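Local coordinates for arginine kinase (Anthopleura japonica, PDB 4RF6), which catalyses the reversible transfer of a phosphoryl group from ATP to L-arginine, giving phosphoarginine and ADP, with two kinase units fused in one chain, at residues A[304-307]-A[308-312]; A[349-352]-A[353-357]; A[359-362]-A[363-366]. One frame throughout, in Å; residues are numbered along the deposited sequence.

Contact 1 of 3, residues A[304-307]-A[308-312]; sequences ENIL and TKYHI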
loop_
_atom_site.group_PDB
_atom_site.type_symbol
_atom_site.label_atom_id
_atom_site.label_comp_id
_atom_site.label_asym_id
_atom_site.label_seq_id
_atom_site.Cartn_x
_atom_site.Cartn_y
_atom_site.Cartn_z
ATOM N N GLU A 304 -17.454 19.282 9.731
ATOM C CA GLU A 304 -16.584 20.152 10.521
ATOM C C GLU A 304 -16.807 19.971 12.023
ATOM O O GLU A 304 -15.884 20.147 12.821
ATOM C CB GLU A 304 -16.766 21.618 10.121
ATOM C CG GLU A 304 -16.257 21.950 8.724
ATOM C CD GLU A 304 -14.741 21.839 8.600
ATOM O OE1 GLU A 304 -14.038 22.021 9.618
ATOM O OE2 GLU A 304 -14.256 21.574 7.480
ATOM N N ASN A 305 -18.030 19.607 12.398
ATOM C CA ASN A 305 -18.354 19.333 13.794
ATOM C C ASN A 305 -17.579 18.140 14.366
ATOM O O ASN A 305 -17.127 18.171 15.510
ATOM C CB ASN A 305 -19.860 19.103 13.957
ATOM C CG ASN A 305 -20.661 20.399 13.983
ATOM O OD1 ASN A 305 -20.183 21.457 13.568
ATOM N ND2 ASN A 305 -21.896 20.313 14.471
ATOM N N ILE A 306 -17.437 17.088 13.569
ATOM C CA ILE A 306 -16.691 15.905 13.992
ATOM C C ILE A 306 -15.211 16.241 14.154
ATOM O O ILE A 306 -14.590 15.886 15.163
ATOM C CB ILE A 306 -16.880 14.747 12.999
ATOM C CG1 ILE A 306 -18.335 14.287 13.033
ATOM C CG2 ILE A 306 -15.955 13.587 13.335
ATOM C CD1 ILE A 306 -18.738 13.401 11.881
ATOM N N LEU A 307 -14.661 16.948 13.169
ATOM C CA LEU A 307 -13.270 17.395 13.222
ATOM C C LEU A 307 -12.999 18.195 14.490
ATOM O O LEU A 307 -12.024 17.940 15.203
ATOM C CB LEU A 307 -12.925 18.243 11.999
ATOM C CG LEU A 307 -13.006 17.584 10.628
ATOM C CD1 LEU A 307 -12.474 18.521 9.552
ATOM C CD2 LEU A 307 -12.238 16.272 10.613
ATOM N N THR A 308 -13.869 19.167 14.756
ATOM C CA THR A 308 -13.762 20.020 15.934
ATOM C C THR A 308 -13.835 19.192 17.214
ATOM O O THR A 308 -13.010 19.351 18.116
ATOM C CB THR A 308 -14.877 21.090 15.958
ATOM O OG1 THR A 308 -14.787 21.910 14.785
ATOM C CG2 THR A 308 -14.749 21.973 17.181
ATOM N N LYS A 309 -14.821 18.300 17.277
ATOM C CA LYS A 309 -15.041 17.466 18.456
ATOM C C LYS A 309 -13.805 16.659 18.850
ATOM O O LYS A 309 -13.453 16.588 20.032
ATOM C CB LYS A 309 -16.243 16.536 18.239
ATOM C CG LYS A 309 -16.426 15.462 19.315
ATOM C CD LYS A 309 -17.906 15.139 19.509
ATOM C CE LYS A 309 -18.157 13.651 19.730
ATOM N NZ LYS A 309 -17.776 13.188 21.096
ATOM N N TYR A 310 -13.133 16.069 17.864
ATOM C CA TYR A 310 -11.987 15.215 18.150
ATOM C C TYR A 310 -10.635 15.916 17.998
ATOM O O TYR A 310 -9.586 15.284 18.141
ATOM C CB TYR A 310 -12.062 13.931 17.316
ATOM C CG TYR A 310 -13.275 13.105 17.669
ATOM C CD1 TYR A 310 -13.337 12.421 18.877
ATOM C CD2 TYR A 310 -14.369 13.030 16.814
ATOM C CE1 TYR A 310 -14.445 11.677 19.217
ATOM C CE2 TYR A 310 -15.480 12.284 17.148
ATOM C CZ TYR A 310 -15.510 11.611 18.353
ATOM O OH TYR A 310 -16.613 10.864 18.701
ATOM N N HIS A 311 -10.670 17.220 17.731
ATOM C CA HIS A 311 -9.457 18.032 17.580
ATOM C C HIS A 311 -8.537 17.480 16.499
ATOM O O HIS A 311 -7.313 17.429 16.662
ATOM C CB HIS A 311 -8.712 18.149 18.909
ATOM C CG HIS A 311 -9.612 18.404 20.074
ATOM N ND1 HIS A 311 -9.729 17.524 21.129
ATOM C CD2 HIS A 311 -10.464 19.424 20.338
ATOM C CE1 HIS A 311 -10.603 17.998 21.999
ATOM N NE2 HIS A 311 -11.063 19.149 21.541
ATOM N N ILE A 312 -9.145 17.064 15.395
ATOM C CA ILE A 312 -8.403 16.585 14.240
ATOM C C ILE A 312 -8.631 17.536 13.070
ATOM O O ILE A 312 -9.455 18.446 13.160
ATOM C CB ILE A 312 -8.813 15.159 13.868
ATOM C CG1 ILE A 312 -10.331 15.065 13.674
ATOM C CG2 ILE A 312 -8.347 14.189 14.948
ATOM C CD1 ILE A 312 -10.837 13.647 13.386
#
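T308 meets E304 twice at a single carbonyl: its backbone N donates to E304 O at 3.0 Å, and its hydroxyl OG1 donates to the same oxygen at 2.9 Å. The two donors arrive from opposite faces of the carbonyl plane. With OG1 anti to the carbonyl carbon of T308 (chi1 -59°), the hydroxyl is folded back along the helix, which makes this second bond possible. K309 continues the helical pattern, N to N305 O, and lays its CG over the centre of the Y310 ring, 3.9 Å above the plane. Y310 N bonds to I306 O, while the branch methyl CG2 of I306 meets the edge of the ring, 3.9 Å from Y310 CD2. At H311, positive phi (57°) breaks the helix in a Schellman motif, and H311 N bonds to T308 O. I312 N then returns to L307 O at 3.0 Å, and its CG1 packs on L307 CD2 at 3.8 Å, the two side chains crossing at about a right angle. This turn carries the chain from helix 303-310 into edge strand 312-316; I306, Y310 and I312 rest on helix 344-370, and the H311 backbone bonds to R337.

Contact 2 of 3, residues A[349-352]-A[353-357]; sequences QDMY and DGVKA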
loop_
_atom_site.group_PDB
_atom_site.type_symbol
_atom_site.label_atom_id
_atom_site.label_comp_id
_atom_site.label_asym_id
_atom_site.label_seq_id
_atom_site.Cartn_x
_atom_site.Cartn_y
_atom_site.Cartn_z
ATOM N N GLN A 349 -6.850 7.688 20.582
ATOM C CA GLN A 349 -8.260 7.350 20.762
ATOM C C GLN A 349 -9.154 8.350 20.033
ATOM O O GLN A 349 -10.140 7.962 19.397
ATOM C CB GLN A 349 -8.628 7.294 22.245
ATOM C CG GLN A 349 -9.909 6.506 22.538
ATOM C CD GLN A 349 -9.765 5.020 22.233
ATOM O OE1 GLN A 349 -9.080 4.291 22.949
ATOM N NE2 GLN A 349 -10.399 4.570 21.159
ATOM N N ASP A 350 -8.807 9.636 20.117
ATOM C CA ASP A 350 -9.533 10.666 19.372
ATOM C C ASP A 350 -9.417 10.401 17.873
ATOM O O ASP A 350 -10.377 10.565 17.118
ATOM C CB ASP A 350 -8.979 12.061 19.680
ATOM C CG ASP A 350 -9.336 12.545 21.071
ATOM O OD1 ASP A 350 -10.184 11.901 21.721
ATOM O OD2 ASP A 350 -8.766 13.577 21.500
ATOM N N MET A 351 -8.223 9.991 17.459
ATOM C CA MET A 351 -7.936 9.698 16.061
ATOM C C MET A 351 -8.808 8.554 15.584
ATOM O O MET A 351 -9.392 8.597 14.496
ATOM C CB MET A 351 -6.477 9.284 15.917
ATOM C CG MET A 351 -5.912 9.579 14.564
ATOM S SD MET A 351 -5.809 11.365 14.367
ATOM C CE MET A 351 -6.226 11.455 12.640
ATOM N N TYR A 352 -8.879 7.518 16.412
ATOM C CA TYR A 352 -9.679 6.339 16.120
ATOM C C TYR A 352 -11.171 6.672 16.104
ATOM O O TYR A 352 -11.889 6.310 15.164
ATOM C CB TYR A 352 -9.393 5.258 17.168
ATOM C CG TYR A 352 -10.224 4.011 16.996
ATOM C CD1 TYR A 352 -9.841 3.019 16.104
ATOM C CD2 TYR A 352 -11.393 3.824 17.724
ATOM C CE1 TYR A 352 -10.595 1.875 15.943
ATOM C CE2 TYR A 352 -12.163 2.680 17.559
ATOM C CZ TYR A 352 -11.755 1.714 16.667
ATOM O OH TYR A 352 -12.509 0.575 16.496
ATOM N N ASP A 353 -11.633 7.350 17.153
ATOM C CA ASP A 353 -13.047 7.683 17.289
ATOM C C ASP A 353 -13.463 8.652 16.186
ATOM O O ASP A 353 -14.552 8.536 15.610
ATOM C CB ASP A 353 -13.336 8.302 18.662
ATOM C CG ASP A 353 -13.081 7.344 19.820
ATOM O OD1 ASP A 353 -12.912 6.135 19.581
ATOM O OD2 ASP A 353 -13.060 7.813 20.981
ATOM N N GLY A 354 -12.587 9.605 15.887
ATOM C CA GLY A 354 -12.856 10.593 14.857
ATOM C C GLY A 354 -12.970 10.003 13.461
ATOM O O GLY A 354 -13.948 10.262 12.751
ATOM N N VAL A 355 -11.968 9.222 13.061
ATOM C CA VAL A 355 -11.983 8.550 11.760
ATOM C C VAL A 355 -13.191 7.626 11.649
ATOM O O VAL A 355 -13.838 7.549 10.601
ATOM C CB VAL A 355 -10.675 7.757 11.510
ATOM C CG1 VAL A 355 -10.800 6.882 10.268
ATOM C CG2 VAL A 355 -9.488 8.706 11.366
ATOM N N LYS A 356 -13.498 6.932 12.743
ATOM C CA LYS A 356 -14.665 6.058 12.791
ATOM C C LYS A 356 -15.959 6.818 12.504
ATOM O O LYS A 356 -16.792 6.369 11.712
ATOM C CB LYS A 356 -14.766 5.353 14.146
ATOM C CG LYS A 356 -15.945 4.384 14.246
ATOM C CD LYS A 356 -16.019 3.709 15.608
ATOM C CE LYS A 356 -17.248 2.816 15.706
ATOM N NZ LYS A 356 -17.266 1.999 16.955
ATOM N N ALA A 357 -16.122 7.970 13.146
ATOM C CA ALA A 357 -17.309 8.796 12.941
ATOM C C ALA A 357 -17.393 9.256 11.491
ATOM O O ALA A 357 -18.467 9.223 10.885
ATOM C CB ALA A 357 -17.292 9.990 13.877
HETATM O O HOH W 1 -11.894 9.967 22.391
HETATM O O HOH W 2 -15.358 0.406 17.250
#
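Helix 344-370, the long helix that follows the last strand of the first unit's antiparallel sheet, is continuous here, and Q349 with D353 forms an i to i+4 pair on it. Regular alpha-helical bonding is evident from D353 N to Q349 O (2.8 Å), with matching bonds from G354, V355 and K356 to D350, M351 and Y352. Beside that backbone bond the side chains meet: Q349 NE2 reaches D353 OD1 at 3.4 Å, a weak bond though fairly straight (158° at the hydrogen), with amide and carboxylate planes 30° apart. A sharp bend at chi2 (66°) turns the Q349 amide along the helix; its OE1 takes a firmer partner, the backbone N of K116. D353 OD1 also lies at the edge of the Y352 ring, in its plane, 3.3 Å from Y352 CD2. The other oxygen, OD2, accepts from a water that also donates to D350 OD1, which would be expected to ease the repulsion between these two carboxylates. On the inner side, M351 packs on A288 and V355 on V290, both of strand 286-293 and both predicted to belong to the ATP site. Y352 OH bonds to P118 O, in the loop whose A117 and L120 also touch the tyrosine side chain. A second water donates to Y352 OH at 3.0 Å; it lies 2.5 Å from K356 NZ, a doubtfully short distance.

Contact 3 of 3, residues A[359-362]-A[363-366]; sequences MELE and KEAI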
loop_
_atom_site.group_PDB
_atom_site.type_symbol
_atom_site.label_atom_id
_atom_site.label_comp_id
_atom_site.label_asym_id
_atom_site.label_seq_id
_atom_site.Cartn_x
_atom_site.Cartn_y
_atom_site.Cartn_z
ATOM N N MET A 359 -15.974 7.731 8.989
ATOM C CA MET A 359 -16.200 6.540 8.177
ATOM C C MET A 359 -17.677 6.135 8.184
ATOM O O MET A 359 -18.237 5.795 7.142
ATOM C CB MET A 359 -15.309 5.375 8.631
ATOM C CG MET A 359 -15.361 4.165 7.701
ATOM S SD MET A 359 -14.129 2.898 8.089
ATOM C CE MET A 359 -14.911 2.085 9.481
ATOM N N GLU A 360 -18.310 6.186 9.353
ATOM C CA GLU A 360 -19.728 5.848 9.463
ATOM C C GLU A 360 -20.615 6.797 8.656
ATOM O O GLU A 360 -21.679 6.403 8.169
ATOM C CB GLU A 360 -20.163 5.804 10.929
ATOM C CG GLU A 360 -19.634 4.592 11.688
ATOM C CD GLU A 360 -20.243 3.285 11.201
ATOM O OE1 GLU A 360 -21.405 3.305 10.740
ATOM O OE2 GLU A 360 -19.563 2.238 11.277
ATOM N N LEU A 361 -20.164 8.040 8.511
ATOM C CA LEU A 361 -20.832 9.014 7.649
ATOM C C LEU A 361 -20.761 8.594 6.184
ATOM O O LEU A 361 -21.767 8.621 5.471
ATOM C CB LEU A 361 -20.201 10.400 7.801
ATOM C CG LEU A 361 -20.600 11.322 8.953
ATOM C CD1 LEU A 361 -20.069 12.725 8.688
ATOM C CD2 LEU A 361 -22.114 11.348 9.154
ATOM N N GLU A 362 -19.564 8.223 5.734
ATOM C CA GLU A 362 -19.370 7.736 4.371
ATOM C C GLU A 362 -20.224 6.490 4.123
ATOM O O GLU A 362 -20.849 6.351 3.068
ATOM C CB GLU A 362 -17.888 7.428 4.118
ATOM C CG GLU A 362 -17.541 7.111 2.662
ATOM C CD GLU A 362 -17.657 8.321 1.758
ATOM O OE1 GLU A 362 -17.628 9.453 2.282
ATOM O OE2 GLU A 362 -17.776 8.142 0.527
ATOM N N LYS A 363 -20.260 5.595 5.108
ATOM C CA LYS A 363 -21.016 4.348 4.988
ATOM C C LYS A 363 -22.529 4.575 4.908
ATOM O O LYS A 363 -23.231 3.879 4.160
ATOM C CB LYS A 363 -20.676 3.399 6.140
ATOM C CG LYS A 363 -19.315 2.734 6.011
ATOM C CD LYS A 363 -18.801 2.209 7.346
ATOM C CE LYS A 363 -19.689 1.109 7.904
ATOM N NZ LYS A 363 -19.114 0.516 9.148
ATOM N N GLU A 364 -23.027 5.536 5.685
ATOM C CA GLU A 364 -24.446 5.894 5.663
ATOM C C GLU A 364 -24.825 6.390 4.281
ATOM O O GLU A 364 -25.856 6.018 3.734
ATOM C CB GLU A 364 -24.744 7.006 6.673
ATOM C CG GLU A 364 -24.867 6.577 8.130
ATOM C CD GLU A 364 -25.161 7.757 9.039
ATOM O OE1 GLU A 364 -25.628 8.794 8.524
ATOM O OE2 GLU A 364 -24.916 7.654 10.260
ATOM N N ALA A 365 -23.974 7.245 3.728
ATOM C CA ALA A 365 -24.209 7.833 2.416
ATOM C C ALA A 365 -24.239 6.761 1.336
ATOM O O ALA A 365 -25.066 6.805 0.419
ATOM C CB ALA A 365 -23.144 8.861 2.108
ATOM N N ILE A 366 -23.327 5.798 1.450
ATOM C CA ILE A 366 -23.208 4.718 0.474
ATOM C C ILE A 366 -24.329 3.672 0.583
ATOM O O ILE A 366 -24.903 3.271 -0.427
ATOM C CB ILE A 366 -21.798 4.076 0.536
ATOM C CG1 ILE A 366 -20.766 5.045 -0.054
ATOM C CG2 ILE A 366 -21.768 2.742 -0.204
ATOM C CD1 ILE A 366 -19.337 4.760 0.343
#
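K363 and E360 meet by their charged ends, the lysine chain slanting across the glutamate one turn of helix 344-370 back. K363 NZ lies 2.8 Å from E360 OE2 in a hydrogen-bonded salt bridge, whereas E360 OE1 is 3.9 Å from NZ, evidence that one carboxylate oxygen does most of the work. The ammonium comes from above the carboxylate plane, 41° out of it. Both chains are kinked to meet: E360 bends at chi2 (-68°), and K363 bends at chi3 (64°) before its last torsion runs straight to NZ. On the way, K363 CD passes M359 CG at 4.0 Å, an oblique methylene contact, while K363 N binds M359 O in the carbonyl plane.

A second slanting pair lies at E362 and I366. The terminal methyl CD1 of I366 reaches the glutamate stem, 3.8 Å from E362 CG, and sits 3.7 Å from E362 OE2. E362 is buried, and its carboxylate is directed away from the helix to the segment 295-298: OE2 bonds to H296 ND1 and OE1 to the backbone N of A297. Y126 touches E362, K363 and I366, and A365 and I366 rest on H296.

The chemistry thus divides by side. The E360–K363 bridge pairs opposite charges within the helix itself, and the positive charge of K363 probably offsets some of the repulsion between E360 and E364, whose OE2 lies 5.6 Å from E360 OE1. The buried E362 carboxylate instead has both oxygens satisfied by outside hydrogen bonds, so it ties helix 344-370 to helix 295-298.

Overall arrangement
Contacts 2 and 3 are successive portions of helix 344-370, with centres about 14 Å apart, and contact 1 is the shorter helix 303-310 and its closing turn lying against them. Contact 1 is nearer to contact 2 (centres about 10 Å apart) than to contact 3 (about 17 Å). Y310 CD2 packs 3.5 Å from G354 CA; the lack of a side chain there is consistent with this close approach of ring to backbone. I312 CG2 meets M351 SD at 3.8 Å. Farther along, I306 CD1 touches L361 CD1 at 3.5 Å. Of the three, contact 2 lies nearest the predicted ATP site: side chains of V355 and V290 are about 4 Å apart, against about 8 Å for I312 and A288 in contact 1 and for M359 and V290 in contact 3.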